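Local structure of esterase family protein (Staphylococcus aureus, 7L0A) at residues L206-K211 against Q234-P239; L14-P19 against I103-D108; F138-G143 against K200-L205. The protein probably hydrolyses S-formylglutathione to formate and glutathione, as a serine esterase of the alpha/beta-hydrolase clan. All blocks are in the same frame, centred on the assembly; numbering follows the deposited sequence. Where two conformers were deposited one is given.

Contact 1 of 3, residues L206-K211 against Q234-P239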
loop_
_atom_site.group_PDB
_atom_site.type_symbol
_atom_site.label_atom_id
_atom_site.label_comp_id
_atom_site.label_asym_id
_atom_site.label_seq_id
_atom_site.Cartn_x
_atom_site.Cartn_y
_atom_site.Cartn_z
ATOM N N LEU B 206 -22.285 12.957 -12.458
ATOM C CA LEU B 206 -23.360 11.989 -12.267
ATOM C C LEU B 206 -23.784 12.122 -10.811
ATOM O O LEU B 206 -23.001 11.819 -9.904
ATOM C CB LEU B 206 -22.912 10.566 -12.608
ATOM C CG LEU B 206 -23.932 9.509 -12.222
ATOM C CD1 LEU B 206 -25.220 9.650 -12.972
ATOM C CD2 LEU B 206 -23.304 8.127 -12.441
ATOM N N ILE B 207 -24.995 12.628 -10.588
ATOM C CA ILE B 207 -25.510 12.865 -9.245
ATOM C C ILE B 207 -26.605 11.856 -8.975
ATOM O O ILE B 207 -27.509 11.686 -9.793
ATOM C CB ILE B 207 -26.026 14.316 -9.099
ATOM C CG1 ILE B 207 -24.885 15.287 -9.396
ATOM C CG2 ILE B 207 -26.654 14.528 -7.738
ATOM C CD1 ILE B 207 -25.317 16.738 -9.525
ATOM N N MET B 208 -26.525 11.165 -7.841
ATOM C CA MET B 208 -27.471 10.091 -7.537
ATOM C C MET B 208 -27.983 10.251 -6.111
ATOM O O MET B 208 -27.238 10.634 -5.200
ATOM C CB MET B 208 -26.837 8.694 -7.721
ATOM C CG MET B 208 -25.903 8.593 -8.909
ATOM S SD MET B 208 -25.259 6.890 -9.163
ATOM C CE MET B 208 -26.718 6.138 -9.819
ATOM N N CYS B 209 -29.263 9.965 -5.923
ATOM C CA CYS B 209 -29.850 9.944 -4.591
ATOM C C CYS B 209 -31.082 9.051 -4.606
ATOM O O CYS B 209 -31.836 9.041 -5.581
ATOM C CB CYS B 209 -30.212 11.380 -4.151
ATOM S SG CYS B 209 -30.615 11.579 -2.428
ATOM N N GLY B 210 -31.308 8.340 -3.520
ATOM C CA GLY B 210 -32.523 7.570 -3.387
ATOM C C GLY B 210 -33.693 8.439 -2.967
ATOM O O GLY B 210 -33.549 9.381 -2.189
ATOM N N LYS B 211 -34.884 8.050 -3.423
ATOM C CA LYS B 211 -36.075 8.869 -3.215
ATOM C C LYS B 211 -36.530 8.932 -1.761
ATOM O O LYS B 211 -37.273 9.849 -1.404
ATOM C CB LYS B 211 -37.218 8.367 -4.098
ATOM C CG LYS B 211 -36.963 8.594 -5.579
ATOM C CD LYS B 211 -38.100 8.065 -6.436
ATOM C CE LYS B 211 -37.908 8.484 -7.883
ATOM N NZ LYS B 211 -39.030 8.018 -8.735
ATOM N N GLN B 234 -25.889 14.523 -15.221
ATOM C CA GLN B 234 -26.860 13.438 -15.233
ATOM C C GLN B 234 -27.323 13.203 -13.811
ATOM O O GLN B 234 -26.505 13.199 -12.883
ATOM C CB GLN B 234 -26.259 12.151 -15.792
ATOM C CG GLN B 234 -25.960 12.254 -17.261
ATOM C CD GLN B 234 -25.166 11.078 -17.757
ATOM O OE1 GLN B 234 -23.997 11.224 -18.117
ATOM N NE2 GLN B 234 -25.782 9.902 -17.763
ATOM N N PHE B 235 -28.627 13.015 -13.635
ATOM C CA PHE B 235 -29.183 12.670 -12.334
ATOM C C PHE B 235 -29.936 11.355 -12.405
ATOM O O PHE B 235 -30.770 11.161 -13.292
ATOM C CB PHE B 235 -30.133 13.751 -11.837
ATOM C CG PHE B 235 -30.731 13.469 -10.494
ATOM C CD1 PHE B 235 -29.980 13.617 -9.354
ATOM C CD2 PHE B 235 -32.054 13.104 -10.368
ATOM C CE1 PHE B 235 -30.530 13.384 -8.091
ATOM C CE2 PHE B 235 -32.613 12.891 -9.114
ATOM C CZ PHE B 235 -31.850 13.032 -7.979
ATOM N N GLU B 236 -29.656 10.462 -11.460
ATOM C CA GLU B 236 -30.307 9.153 -11.408
ATOM C C GLU B 236 -30.855 8.957 -10.005
ATOM O O GLU B 236 -30.136 9.141 -9.017
ATOM C CB GLU B 236 -29.336 8.057 -11.828
ATOM C CG GLU B 236 -29.042 8.160 -13.320
ATOM C CD GLU B 236 -28.069 7.146 -13.866
ATOM O OE1 GLU B 236 -27.870 6.087 -13.239
ATOM O OE2 GLU B 236 -27.513 7.417 -14.952
ATOM N N ASP B 237 -32.145 8.681 -9.921
ATOM C CA ASP B 237 -32.778 8.389 -8.653
ATOM C C ASP B 237 -33.558 7.101 -8.803
ATOM O O ASP B 237 -33.572 6.463 -9.862
ATOM C CB ASP B 237 -33.656 9.555 -8.170
ATOM C CG ASP B 237 -34.791 9.888 -9.127
ATOM O OD1 ASP B 237 -34.990 9.141 -10.110
ATOM O OD2 ASP B 237 -35.476 10.908 -8.879
ATOM N N GLY B 238 -34.202 6.716 -7.729
ATOM C CA GLY B 238 -34.882 5.453 -7.664
ATOM C C GLY B 238 -35.175 5.198 -6.210
ATOM O O GLY B 238 -34.870 6.018 -5.336
ATOM N N PRO B 239 -35.791 4.061 -5.917
ATOM C CA PRO B 239 -35.995 3.694 -4.516
ATOM C C PRO B 239 -34.646 3.569 -3.828
ATOM O O PRO B 239 -33.665 3.090 -4.410
ATOM C CB PRO B 239 -36.739 2.362 -4.605
ATOM C CG PRO B 239 -36.402 1.847 -5.959
ATOM C CD PRO B 239 -36.264 3.023 -6.848
#
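Ile207 meets the Phe235 ring at its rim: CG2 of Ile207 lies in the ring plane, 3.8 Å from Phe235 CD1, and the side chains cross at about a right angle. With Phe235 CG anti to its backbone N (chi1 -179°), the ring leans toward Ile207, and CD1 comes within 3.2 Å of Ile207 O, which approaches the ring obliquely. On the other face, Met208 and Glu236 run side by side in the same direction, and a bend at chi3 (74°) sets Met208 CE 3.6 Å from Glu236 OE1, an oxygen salt-bridged to Arg253 of helix 244-259. Leu206 CD1 packs beside the second oxygen, Glu236 OE2, at 3.8 Å. The strands are parallel neighbours in a beta-alpha-beta crossover through helix 216-228, at one end of the alpha/beta-hydrolase sheet. Ile207 bonds strand 234-238 twice, giving its N-H to Gln234 O (2.8 Å) and receiving Glu236 N at its O (3.0 Å). Past Cys209, whose side chain neighbours the predicted charge-relay Asp213, Lys211 N bonds Gly238 O at 2.8 Å. The extended Lys211 chain crosses Asp237, whose OD2 is hydrogen-bonded to Tyr216, but Lys211 NZ stays 4.4 Å from Asp237 OD1, too far for a salt bridge.

Contact 2 of 3, residues L14-P19 against I103-D108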
loop_
_atom_site.group_PDB
_atom_site.type_symbol
_atom_site.label_atom_id
_atom_site.label_comp_id
_atom_site.label_asym_id
_atom_site.label_seq_id
_atom_site.Cartn_x
_atom_site.Cartn_y
_atom_site.Cartn_z
ATOM N N LEU B 14 -2.816 0.646 4.126
ATOM C CA LEU B 14 -1.656 1.486 4.376
ATOM C C LEU B 14 -1.910 2.402 5.563
ATOM O O LEU B 14 -2.924 3.098 5.604
ATOM C CB LEU B 14 -1.341 2.308 3.104
ATOM C CG LEU B 14 -0.088 3.169 2.995
ATOM C CD1 LEU B 14 0.295 3.260 1.519
ATOM C CD2 LEU B 14 -0.287 4.557 3.596
ATOM N N ASN B 15 -0.976 2.410 6.513
ATOM C CA ASN B 15 -1.000 3.269 7.702
ATOM C C ASN B 15 0.205 4.186 7.586
ATOM O O ASN B 15 1.334 3.712 7.511
ATOM C CB ASN B 15 -0.937 2.417 8.977
ATOM C CG ASN B 15 -1.051 3.217 10.246
ATOM O OD1 ASN B 15 -0.552 4.321 10.346
ATOM N ND2 ASN B 15 -1.684 2.628 11.249
ATOM N N TYR B 16 -0.020 5.498 7.544
ATOM C CA TYR B 16 1.096 6.418 7.346
ATOM C C TYR B 16 0.887 7.645 8.220
ATOM O O TYR B 16 -0.221 7.927 8.656
ATOM C CB TYR B 16 1.275 6.823 5.860
ATOM C CG TYR B 16 0.297 7.835 5.332
ATOM C CD1 TYR B 16 -1.074 7.549 5.191
ATOM C CD2 TYR B 16 0.724 9.109 5.038
ATOM C CE1 TYR B 16 -1.963 8.532 4.725
ATOM C CE2 TYR B 16 -0.152 10.078 4.599
ATOM C CZ TYR B 16 -1.486 9.794 4.450
ATOM O OH TYR B 16 -2.370 10.759 4.011
ATOM N N HIS B 17 1.978 8.351 8.500
ATOM C CA HIS B 17 1.877 9.657 9.149
ATOM C C HIS B 17 1.578 10.741 8.113
ATOM O O HIS B 17 2.323 10.923 7.153
ATOM C CB HIS B 17 3.171 9.991 9.888
ATOM C CG HIS B 17 3.089 11.282 10.627
ATOM N ND1 HIS B 17 3.419 12.489 10.052
ATOM C CD2 HIS B 17 2.681 11.555 11.882
ATOM C CE1 HIS B 17 3.240 13.452 10.939
ATOM N NE2 HIS B 17 2.783 12.912 12.054
ATOM N N SER B 18 0.459 11.432 8.287
ATOM C CA SER B 18 0.033 12.489 7.386
ATOM C C SER B 18 0.649 13.820 7.792
ATOM O O SER B 18 0.385 14.288 8.904
ATOM C CB SER B 18 -1.475 12.613 7.423
ATOM O OG SER B 18 -1.920 13.782 6.788
ATOM N N PRO B 19 1.503 14.423 6.944
ATOM C CA PRO B 19 2.016 15.781 7.238
ATOM C C PRO B 19 0.914 16.808 7.377
ATOM O O PRO B 19 1.027 17.732 8.203
ATOM C CB PRO B 19 2.911 16.083 6.036
ATOM C CG PRO B 19 3.175 14.779 5.358
ATOM C CD PRO B 19 2.032 13.840 5.693
ATOM N N ILE B 103 -7.301 15.461 1.578
ATOM C CA ILE B 103 -7.655 14.634 0.438
ATOM C C ILE B 103 -6.691 14.889 -0.726
ATOM O O ILE B 103 -6.299 13.952 -1.438
ATOM C CB ILE B 103 -9.123 14.847 0.023
ATOM C CG1 ILE B 103 -10.079 14.383 1.121
ATOM C CG2 ILE B 103 -9.441 14.022 -1.240
ATOM C CD1 ILE B 103 -9.887 12.956 1.544
ATOM N N LEU B 104 -6.231 16.128 -0.894
ATOM C CA LEU B 104 -5.278 16.409 -1.965
ATOM C C LEU B 104 -3.915 15.798 -1.654
ATOM O O LEU B 104 -3.201 15.379 -2.568
ATOM C CB LEU B 104 -5.189 17.909 -2.214
ATOM C CG LEU B 104 -6.470 18.465 -2.828
ATOM C CD1 LEU B 104 -6.359 19.972 -2.932
ATOM C CD2 LEU B 104 -6.770 17.891 -4.197
ATOM N N GLU B 105 -3.543 15.726 -0.376
ATOM C CA GLU B 105 -2.335 15.010 0.015
ATOM C C GLU B 105 -2.447 13.531 -0.329
ATOM O O GLU B 105 -1.500 12.943 -0.869
ATOM C CB GLU B 105 -2.084 15.193 1.510
ATOM C CG GLU B 105 -1.030 14.207 2.054
ATOM C CD GLU B 105 -0.946 14.215 3.560
ATOM O OE1 GLU B 105 -1.370 13.247 4.167
ATOM O OE2 GLU B 105 -0.522 15.268 4.137
ATOM N N VAL B 106 -3.585 12.905 0.000
ATOM C CA VAL B 106 -3.758 11.488 -0.322
ATOM C C VAL B 106 -3.603 11.288 -1.826
ATOM O O VAL B 106 -2.896 10.377 -2.285
ATOM C CB VAL B 106 -5.114 10.958 0.178
ATOM C CG1 VAL B 106 -5.332 9.553 -0.314
ATOM C CG2 VAL B 106 -5.173 10.998 1.696
ATOM N N TYR B 107 -4.264 12.144 -2.608
ATOM C CA TYR B 107 -4.161 12.084 -4.059
ATOM C C TYR B 107 -2.700 12.121 -4.499
ATOM O O TYR B 107 -2.244 11.259 -5.269
ATOM C CB TYR B 107 -4.951 13.240 -4.701
ATOM C CG TYR B 107 -4.905 13.213 -6.213
ATOM C CD1 TYR B 107 -3.780 13.667 -6.911
ATOM C CD2 TYR B 107 -5.974 12.719 -6.950
ATOM C CE1 TYR B 107 -3.732 13.576 -8.313
ATOM C CE2 TYR B 107 -5.944 12.668 -8.338
ATOM C CZ TYR B 107 -4.825 13.085 -9.013
ATOM O OH TYR B 107 -4.775 13.005 -10.395
ATOM N N ASP B 108 -1.951 13.104 -4.003
ATOM C CA ASP B 108 -0.569 13.273 -4.432
ATOM C C ASP B 108 0.273 12.069 -4.020
ATOM O O ASP B 108 1.048 11.545 -4.828
ATOM C CB ASP B 108 -0.002 14.566 -3.854
ATOM C CG ASP B 108 -0.517 15.816 -4.564
ATOM O OD1 ASP B 108 -1.172 15.703 -5.628
ATOM O OD2 ASP B 108 -0.255 16.923 -4.038
#
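Tyr16 and Glu105 reach toward each other tip to tip, a buried example of one carboxylate oxygen shared by two hydroxyls. Tyr16 CG, set between its backbone N and carbonyl carbon (chi1 77°), starts the ring toward helix 99-113. Tyr16 OH donates to the anti lone pair of Glu105 OE1, the one facing away from the other oxygen, over 2.7 Å. OE1 lies at the ring edge, in its plane, while the ring and carboxylate planes are 73° apart. The same phenol oxygen touches Val106 CG2 at 3.6 Å, the two side chains crossing at about a right angle. Two residues on, Ser18 OG, anti to its backbone N, donates to the syn lone pair of Glu105 OE1, also over 2.7 Å. Ser18 OG is itself hydrogen-bonded to Ile21 N. Next comes Pro19, whose CD rests 3.3 Å from Glu105 OE2; that oxygen is hydrogen-bonded to Thr20 OG1. Three hydroxyl groups thus fix the carboxylate, an environment consistent with a buried charged glutamate. Helix 99-113 lies against the sheet, with Val106 on Met51 of strand 49-53 and on Ile81 and Pro83 of strand 79-83. Tyr16 in turn leans on Leu27 of strand 24-32 and on Tyr109, while Leu14 and Asn15 pair antiparallel with a strand of the second subunit, continuing the sheet across the interface.

Contact 3 of 3, residues F138-G143 against K200-L205; sequences FALTQG and KQIPKL
Pro203 wedges its ring against the C-terminal part of helix 130-141, at Ala139. Its CB is directed toward the helix by the bond from CA but leaves the close contacts to the next two ring atoms. CG lies over the Ala139 methyl, 3.9 Å from Ala139 CB, and near the same residue's carbonyl oxygen. CD, where the ring closes on the backbone N, comes closest, 3.0 Å from Ala139 O, and touches Gly143 CA at 3.9 Å on the segment's far end. The ring thus touches both Ala139 on the helix and Gly143 beyond it. In alpha/beta hydrolases this helix follows the nucleophile elbow; here the predicted nucleophile Ser129 immediately precedes it, and the contact lies at the far end, where the chain turns off toward strand 148-152. Segment 200-205 runs from a loop into the first residues of strand 204-210, and Ala139, Pro203 and Leu205 all rest on Ala149 of the neighbouring strand 148-152. Beside the proline, Leu140 CD2 meets Ile202 CD1 at 4.2 Å, and Ala139 CB meets Leu205 CD2 at 4.4 Å. No direct hydrogen bond joins the two segments. A water donates to Ala139 O at 2.8 Å; its second leg, to Gln201 O, is short and remains doubtful. Gln201 O also receives a nearly straight CA-H...O contact from Gly143 CA (3.3 Å, 164° at the hydrogen), an approach made possible by the absence of a side chain on that glycine. Gly143 O is taken by Arg120 NE.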
loop_
_atom_site.group_PDB
_atom_site.type_symbol
_atom_site.label_atom_id
_atom_site.label_comp_id
_atom_site.label_asym_id
_atom_site.label_seq_id
_atom_site.Cartn_x
_atom_site.Cartn_y
_atom_site.Cartn_z
ATOM N N PHE B 138 -14.514 19.255 -4.524
ATOM C CA PHE B 138 -13.347 18.990 -5.364
ATOM C C PHE B 138 -13.677 19.155 -6.839
ATOM O O PHE B 138 -12.841 19.640 -7.602
ATOM C CB PHE B 138 -12.770 17.588 -5.070
ATOM C CG PHE B 138 -12.126 17.489 -3.709
ATOM C CD1 PHE B 138 -11.010 18.248 -3.391
ATOM C CD2 PHE B 138 -12.656 16.651 -2.751
ATOM C CE1 PHE B 138 -10.448 18.172 -2.131
ATOM C CE2 PHE B 138 -12.097 16.555 -1.481
ATOM C CZ PHE B 138 -11.002 17.336 -1.174
ATOM N N ALA B 139 -14.888 18.785 -7.258
ATOM C CA ALA B 139 -15.281 19.012 -8.645
ATOM C C ALA B 139 -15.235 20.487 -9.026
ATOM O O ALA B 139 -14.898 20.808 -10.174
ATOM C CB ALA B 139 -16.689 18.475 -8.901
ATOM N N LEU B 140 -15.564 21.375 -8.095
ATOM C CA LEU B 140 -15.667 22.792 -8.389
ATOM C C LEU B 140 -14.417 23.588 -8.041
ATOM O O LEU B 140 -14.367 24.769 -8.385
ATOM C CB LEU B 140 -16.869 23.397 -7.649
ATOM C CG LEU B 140 -18.248 22.814 -7.977
ATOM C CD1 LEU B 140 -19.351 23.255 -7.037
ATOM C CD2 LEU B 140 -18.657 23.163 -9.420
ATOM N N THR B 141 -13.430 22.983 -7.385
ATOM C CA THR B 141 -12.151 23.633 -7.080
ATOM C C THR B 141 -10.940 22.946 -7.700
ATOM O O THR B 141 -9.889 23.590 -7.838
ATOM C CB THR B 141 -11.940 23.721 -5.560
ATOM O OG1 THR B 141 -11.897 22.386 -5.016
ATOM C CG2 THR B 141 -13.067 24.535 -4.902
ATOM N N GLN B 142 -11.042 21.663 -8.038
ATOM C CA GLN B 142 -9.989 20.873 -8.659
ATOM C C GLN B 142 -10.486 20.243 -9.961
ATOM O O GLN B 142 -10.180 19.076 -10.262
ATOM C CB GLN B 142 -9.507 19.804 -7.684
ATOM C CG GLN B 142 -8.916 20.373 -6.405
ATOM C CD GLN B 142 -7.516 20.923 -6.602
ATOM O OE1 GLN B 142 -6.739 20.403 -7.411
ATOM N NE2 GLN B 142 -7.175 21.946 -5.840
ATOM N N GLY B 143 -11.280 21.001 -10.728
ATOM C CA GLY B 143 -11.855 20.513 -11.974
ATOM C C GLY B 143 -10.848 20.106 -13.027
ATOM O O GLY B 143 -11.191 19.334 -13.933
ATOM N N LYS B 200 -13.807 27.818 -15.178
ATOM C CA LYS B 200 -13.094 26.633 -14.737
ATOM C C LYS B 200 -13.709 25.398 -15.381
ATOM O O LYS B 200 -14.912 25.355 -15.673
ATOM C CB LYS B 200 -13.107 26.523 -13.215
ATOM C CG LYS B 200 -12.020 27.384 -12.536
ATOM C CD LYS B 200 -10.600 26.920 -12.897
ATOM C CE LYS B 200 -9.555 28.008 -12.620
ATOM N NZ LYS B 200 -9.778 28.696 -11.318
ATOM N N GLN B 201 -12.843 24.446 -15.690
ATOM C CA GLN B 201 -13.275 23.108 -16.045
ATOM C C GLN B 201 -14.114 22.525 -14.916
ATOM O O GLN B 201 -13.708 22.554 -13.760
ATOM C CB GLN B 201 -12.041 22.244 -16.284
ATOM C CG GLN B 201 -11.935 21.685 -17.669
ATOM C CD GLN B 201 -10.567 21.105 -17.957
ATOM O OE1 GLN B 201 -9.582 21.401 -17.273
ATOM N NE2 GLN B 201 -10.498 20.267 -18.978
ATOM N N ILE B 202 -15.292 22.015 -15.248
ATOM C CA ILE B 202 -16.123 21.265 -14.307
ATOM C C ILE B 202 -16.162 19.827 -14.788
ATOM O O ILE B 202 -16.455 19.590 -15.970
ATOM C CB ILE B 202 -17.551 21.834 -14.205
ATOM C CG1 ILE B 202 -17.510 23.306 -13.751
ATOM C CG2 ILE B 202 -18.407 21.004 -13.233
ATOM C CD1 ILE B 202 -18.878 23.935 -13.593
ATOM N N PRO B 203 -15.868 18.860 -13.934
ATOM C CA PRO B 203 -15.934 17.452 -14.361
ATOM C C PRO B 203 -17.338 17.095 -14.832
ATOM O O PRO B 203 -18.334 17.685 -14.422
ATOM C CB PRO B 203 -15.562 16.669 -13.104
ATOM C CG PRO B 203 -14.840 17.665 -12.209
ATOM C CD PRO B 203 -15.449 19.004 -12.521
ATOM N N LYS B 204 -17.418 16.072 -15.688
ATOM C CA LYS B 204 -18.725 15.489 -15.975
ATOM C C LYS B 204 -19.334 14.988 -14.663
ATOM O O LYS B 204 -18.664 14.325 -13.861
ATOM C CB LYS B 204 -18.586 14.360 -16.990
ATOM C CG LYS B 204 -19.853 14.035 -17.765
ATOM C CD LYS B 204 -19.563 13.098 -18.937
ATOM C CE LYS B 204 -20.855 12.533 -19.510
ATOM N NZ LYS B 204 -20.613 11.585 -20.624
ATOM N N LEU B 205 -20.608 15.320 -14.436
ATOM C CA LEU B 205 -21.288 15.043 -13.181
ATOM C C LEU B 205 -22.349 13.965 -13.336
ATOM O O LEU B 205 -23.226 14.060 -14.213
ATOM C CB LEU B 205 -21.947 16.318 -12.657
ATOM C CG LEU B 205 -21.019 17.437 -12.228
ATOM C CD1 LEU B 205 -21.864 18.686 -11.940
ATOM C CD2 LEU B 205 -20.224 17.037 -11.005
HETATM O O HOH W 1 -14.189 23.250 -11.426
#

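In the fold
From the N terminus, contact 2 is the first to close, bringing helix 99-113 back to the end of strand 9-17 across more than eighty residues. Contact 3 then closes the excursion from helix 130-141 to the entrance of strand 204-210, and contact 1 the shorter crossover from that strand to 234-238. The three loops follow in series; none nests in or crosses another. Contacts 3 and 1 share strand 204-210 and join where Gln234 N meets Leu205 O, a probable hydrogen bond. Contacts 2 and 3 meet through Ile103 and Leu104 packing on Phe138. Contacts 1 and 2, about 16 Å apart at their nearest atoms, lie toward opposite ends of one sheet.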